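Local coordinates for N-terminal acetyltransferase-like protein (Chaetomium thermophilum, PDB 5NNP) that is probably the auxiliary, TPR-type subunit of an N-terminal acetyltransferase A complex, the helical scaffold that supports acetylation of protein N-termini, at residues L222-S233 against A244-H255. Numbering follows the deposited sequence.
Sequences LAVMELRASYLS and AYRALLDRNPEH
The Y245 ring has A229 over one face: the methyl CB lies 3.9 Å from the ring centroid, 14° off the normal, a CH-pi contact. S233 CB sits at the ring's edge, near its plane, so A229 and S233, one turn apart, meet the ring over a face and at an edge. A second flat group, the guanidinium of R251, carries the backbone N of L222 over one face, displaced toward the rim, while M225 CE comes up obliquely. The H255 ring is approached, also obliquely, by E226 OE2. R251 has CG anti to its own N (chi1 -177°) and runs extended as far as NE, which carries the head at a slant across L222; NE ends 3.7 Å from L222 CD1. Outside the two segments, R251 NH2 is salt-bridged to an acidic side chain on the chain of another protein, so the same residue packs on helix 221-234 and grips a partner subunit.

These helices, 221-234 and 238-251, form an antiparallel hairpin of the helical-repeat kind expected in the TPR-related auxiliary subunit of NatA, their local axes approaching to 9.2 Å at 147°. Where they come close, two alanines face each other, A229 CB and A244 CB being 3.8 Å apart. One turn further along, L248 enters as a knob into the hole made by L222, M225, E226 and A229. Its two methyls divide the work: L248 CD2 lies 3.6 Å from M225 CB and also touches E226 CG, whereas CD1 leans on A229. No direct hydrogen bond joins the segments, but a water donates to M225 O and to A244 O, at 2.8 Å from M225 O. Beyond the apolar contact, E226 OE2 is hydrogen-bonded to Y258 on helix 256-265.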
loop_
_atom_site.group_PDB
_atom_site.type_symbol
_atom_site.label_atom_id
_atom_site.label_comp_id
_atom_site.label_asym_id
_atom_site.label_seq_id
_atom_site.Cartn_x
_atom_site.Cartn_y
_atom_site.Cartn_z
ATOM N N LEU A 222 -16.332 -2.925 15.479
ATOM C CA LEU A 222 -15.372 -1.830 15.597
ATOM C C LEU A 222 -15.806 -0.575 14.827
ATOM O O LEU A 222 -15.599 0.559 15.276
ATOM C CB LEU A 222 -13.997 -2.284 15.109
ATOM C CG LEU A 222 -12.913 -1.207 15.090
ATOM C CD1 LEU A 222 -12.524 -0.813 16.507
ATOM C CD2 LEU A 222 -11.691 -1.658 14.294
ATOM N N ALA A 223 -16.398 -0.782 13.656
ATOM C CA ALA A 223 -16.848 0.328 12.844
ATOM C C ALA A 223 -17.945 1.110 13.561
ATOM O O ALA A 223 -17.897 2.343 13.623
ATOM C CB ALA A 223 -17.336 -0.167 11.508
ATOM N N VAL A 224 -18.933 0.394 14.100
ATOM C CA VAL A 224 -20.018 1.041 14.824
ATOM C C VAL A 224 -19.434 1.807 16.006
ATOM O O VAL A 224 -19.825 2.935 16.291
ATOM C CB VAL A 224 -21.077 0.028 15.317
ATOM C CG1 VAL A 224 -22.033 0.676 16.313
ATOM C CG2 VAL A 224 -21.861 -0.539 14.159
ATOM N N MET A 225 -18.470 1.204 16.681
ATOM C CA MET A 225 -17.927 1.822 17.880
ATOM C C MET A 225 -17.090 3.051 17.565
ATOM O O MET A 225 -17.126 4.028 18.312
ATOM C CB MET A 225 -17.102 0.810 18.666
ATOM C CG MET A 225 -17.945 -0.260 19.312
ATOM S SD MET A 225 -16.939 -1.433 20.230
ATOM C CE MET A 225 -18.211 -2.666 20.580
ATOM N N GLU A 226 -16.342 3.003 16.465
ATOM C CA GLU A 226 -15.496 4.132 16.098
ATOM C C GLU A 226 -16.307 5.287 15.509
ATOM O O GLU A 226 -16.050 6.452 15.827
ATOM C CB GLU A 226 -14.399 3.686 15.133
ATOM C CG GLU A 226 -13.237 2.987 15.837
ATOM C CD GLU A 226 -12.024 2.817 14.954
ATOM O OE1 GLU A 226 -12.185 2.863 13.714
ATOM O OE2 GLU A 226 -10.908 2.630 15.500
ATOM N N LEU A 227 -17.297 4.963 14.677
ATOM C CA LEU A 227 -18.212 5.977 14.151
ATOM C C LEU A 227 -18.968 6.676 15.289
ATOM O O LEU A 227 -19.094 7.906 15.304
ATOM C CB LEU A 227 -19.195 5.357 13.152
ATOM C CG LEU A 227 -18.594 4.867 11.832
ATOM C CD1 LEU A 227 -19.631 4.122 11.024
ATOM C CD2 LEU A 227 -18.061 6.021 11.024
ATOM N N ARG A 228 -19.454 5.899 16.253
ATOM C CA ARG A 228 -20.176 6.496 17.371
ATOM C C ARG A 228 -19.297 7.513 18.118
ATOM O O ARG A 228 -19.739 8.625 18.411
ATOM C CB ARG A 228 -20.698 5.415 18.329
ATOM C CG ARG A 228 -21.346 5.961 19.603
ATOM C CD ARG A 228 -22.445 5.046 20.160
ATOM N NE ARG A 228 -21.974 3.691 20.402
ATOM C CZ ARG A 228 -22.582 2.596 19.959
ATOM N NH1 ARG A 228 -23.702 2.699 19.265
ATOM N NH2 ARG A 228 -22.063 1.397 20.212
ATOM N N ALA A 229 -18.049 7.153 18.407
ATOM C CA ALA A 229 -17.187 8.051 19.175
ATOM C C ALA A 229 -16.838 9.288 18.368
ATOM O O ALA A 229 -16.899 10.409 18.871
ATOM C CB ALA A 229 -15.912 7.338 19.623
ATOM N N SER A 230 -16.477 9.070 17.111
ATOM C CA SER A 230 -16.147 10.155 16.207
ATOM C C SER A 230 -17.269 11.196 16.109
ATOM O O SER A 230 -17.014 12.399 16.188
ATOM C CB SER A 230 -15.821 9.598 14.824
ATOM O OG SER A 230 -15.493 10.643 13.934
ATOM N N TYR A 231 -18.506 10.737 15.951
ATOM C CA TYR A 231 -19.642 11.646 15.785
ATOM C C TYR A 231 -19.952 12.394 17.068
ATOM O O TYR A 231 -20.196 13.607 17.057
ATOM C CB TYR A 231 -20.891 10.886 15.356
ATOM C CG TYR A 231 -20.826 10.223 14.006
ATOM C CD1 TYR A 231 -19.995 10.707 13.009
ATOM C CD2 TYR A 231 -21.621 9.118 13.723
ATOM C CE1 TYR A 231 -19.955 10.107 11.768
ATOM C CE2 TYR A 231 -21.586 8.510 12.487
ATOM C CZ TYR A 231 -20.754 9.008 11.511
ATOM O OH TYR A 231 -20.721 8.397 10.277
ATOM N N LEU A 232 -19.992 11.659 18.177
ATOM C CA LEU A 232 -20.254 12.286 19.463
ATOM C C LEU A 232 -19.229 13.378 19.742
ATOM O O LEU A 232 -19.587 14.461 20.207
ATOM C CB LEU A 232 -20.240 11.260 20.593
ATOM C CG LEU A 232 -21.420 10.297 20.696
ATOM C CD1 LEU A 232 -21.189 9.297 21.819
ATOM C CD2 LEU A 232 -22.735 11.041 20.906
ATOM N N SER A 233 -17.958 13.107 19.443
ATOM C CA SER A 233 -16.913 14.084 19.740
ATOM C C SER A 233 -17.097 15.332 18.881
ATOM O O SER A 233 -17.044 16.448 19.394
ATOM C CB SER A 233 -15.514 13.495 19.553
ATOM O OG SER A 233 -15.331 12.966 18.257
ATOM N N ALA A 244 -17.778 6.446 25.073
ATOM C CA ALA A 244 -17.538 5.749 23.816
ATOM C C ALA A 244 -16.076 5.387 23.630
ATOM O O ALA A 244 -15.754 4.300 23.152
ATOM C CB ALA A 244 -18.021 6.594 22.645
ATOM N N TYR A 245 -15.191 6.304 24.003
ATOM C CA TYR A 245 -13.759 6.060 23.894
ATOM C C TYR A 245 -13.300 5.035 24.931
ATOM O O TYR A 245 -12.367 4.257 24.678
ATOM C CB TYR A 245 -12.979 7.367 24.031
ATOM C CG TYR A 245 -12.963 8.163 22.751
ATOM C CD1 TYR A 245 -12.332 7.664 21.607
ATOM C CD2 TYR A 245 -13.598 9.397 22.664
ATOM C CE1 TYR A 245 -12.322 8.384 20.409
ATOM C CE2 TYR A 245 -13.593 10.125 21.473
ATOM C CZ TYR A 245 -12.952 9.609 20.352
ATOM O OH TYR A 245 -12.929 10.325 19.182
ATOM N N ARG A 246 -13.976 5.011 26.078
ATOM C CA ARG A 246 -13.711 3.981 27.069
ATOM C C ARG A 246 -14.047 2.597 26.515
ATOM O O ARG A 246 -13.290 1.644 26.715
ATOM C CB ARG A 246 -14.492 4.245 28.353
ATOM C CG ARG A 246 -13.900 5.346 29.188
ATOM C CD ARG A 246 -14.505 5.392 30.569
ATOM N NE ARG A 246 -13.542 5.955 31.513
ATOM C CZ ARG A 246 -13.496 7.233 31.866
ATOM N NH1 ARG A 246 -14.382 8.089 31.368
ATOM N NH2 ARG A 246 -12.572 7.648 32.721
ATOM N N ALA A 247 -15.176 2.492 25.816
ATOM C CA ALA A 247 -15.564 1.239 25.160
ATOM C C ALA A 247 -14.493 0.742 24.184
ATOM O O ALA A 247 -14.173 -0.453 24.151
ATOM C CB ALA A 247 -16.881 1.410 24.439
ATOM N N LEU A 248 -13.936 1.667 23.404
ATOM C CA LEU A 248 -12.909 1.323 22.432
ATOM C C LEU A 248 -11.606 0.932 23.126
ATOM O O LEU A 248 -10.884 0.040 22.656
ATOM C CB LEU A 248 -12.672 2.484 21.463
ATOM C CG LEU A 248 -13.767 2.683 20.405
ATOM C CD1 LEU A 248 -13.744 4.101 19.845
ATOM C CD2 LEU A 248 -13.632 1.657 19.271
ATOM N N LEU A 249 -11.314 1.582 24.252
ATOM C CA LEU A 249 -10.071 1.309 24.968
ATOM C C LEU A 249 -10.111 -0.090 25.539
ATOM O O LEU A 249 -9.120 -0.825 25.481
ATOM C CB LEU A 249 -9.834 2.319 26.091
ATOM C CG LEU A 249 -9.183 3.648 25.713
ATOM C CD1 LEU A 249 -9.248 4.599 26.887
ATOM C CD2 LEU A 249 -7.744 3.426 25.268
ATOM N N ASP A 250 -11.268 -0.449 26.095
ATOM C CA ASP A 250 -11.472 -1.779 26.637
ATOM C C ASP A 250 -11.322 -2.838 25.542
ATOM O O ASP A 250 -10.922 -3.960 25.818
ATOM C CB ASP A 250 -12.842 -1.874 27.308
ATOM C CG ASP A 250 -12.883 -1.177 28.654
ATOM O OD1 ASP A 250 -11.956 -1.396 29.459
ATOM O OD2 ASP A 250 -13.837 -0.409 28.917
ATOM N N ARG A 251 -11.643 -2.474 24.303
ATOM C CA ARG A 251 -11.528 -3.380 23.158
ATOM C C ARG A 251 -10.074 -3.498 22.683
ATOM O O ARG A 251 -9.633 -4.550 22.228
ATOM C CB ARG A 251 -12.425 -2.894 22.009
ATOM C CG ARG A 251 -12.477 -3.794 20.747
ATOM C CD ARG A 251 -13.173 -3.059 19.587
ATOM N NE ARG A 251 -13.382 -3.893 18.404
ATOM C CZ ARG A 251 -14.292 -4.867 18.324
ATOM N NH1 ARG A 251 -15.062 -5.144 19.364
ATOM N NH2 ARG A 251 -14.426 -5.578 17.208
ATOM N N ASN A 252 -9.328 -2.411 22.778
ATOM C CA ASN A 252 -7.985 -2.386 22.228
ATOM C C ASN A 252 -7.187 -1.324 22.949
ATOM O O ASN A 252 -7.072 -0.194 22.471
ATOM C CB ASN A 252 -8.035 -2.133 20.711
ATOM C CG ASN A 252 -6.653 -1.982 20.076
ATOM O OD1 ASN A 252 -5.625 -2.168 20.733
ATOM N ND2 ASN A 252 -6.631 -1.644 18.784
ATOM N N PRO A 253 -6.649 -1.685 24.123
ATOM C CA PRO A 253 -5.905 -0.800 25.018
ATOM C C PRO A 253 -4.636 -0.257 24.380
ATOM O O PRO A 253 -3.955 0.568 24.987
ATOM C CB PRO A 253 -5.584 -1.704 26.207
ATOM C CG PRO A 253 -6.676 -2.703 26.198
ATOM C CD PRO A 253 -6.916 -2.986 24.752
ATOM N N GLU A 254 -4.354 -0.685 23.158
ATOM C CA GLU A 254 -3.077 -0.409 22.507
ATOM C C GLU A 254 -3.157 0.682 21.425
ATOM O O GLU A 254 -2.200 0.894 20.681
ATOM C CB GLU A 254 -2.545 -1.702 21.890
ATOM C CG GLU A 254 -1.129 -2.025 22.264
ATOM C CD GLU A 254 -0.910 -2.010 23.763
ATOM O OE1 GLU A 254 -1.821 -2.449 24.501
ATOM O OE2 GLU A 254 0.175 -1.554 24.196
ATOM N N HIS A 255 -4.290 1.366 21.336
ATOM C CA HIS A 255 -4.521 2.296 20.238
ATOM C C HIS A 255 -4.506 3.778 20.687
ATOM O O HIS A 255 -5.510 4.279 21.202
ATOM C CB HIS A 255 -5.852 1.942 19.572
ATOM C CG HIS A 255 -6.113 2.683 18.298
ATOM N ND1 HIS A 255 -7.145 3.585 18.163
ATOM C CD2 HIS A 255 -5.481 2.651 17.103
ATOM C CE1 HIS A 255 -7.137 4.079 16.938
ATOM N NE2 HIS A 255 -6.133 3.532 16.276
HETATM O O HOH W 1 -17.412 3.310 21.001
#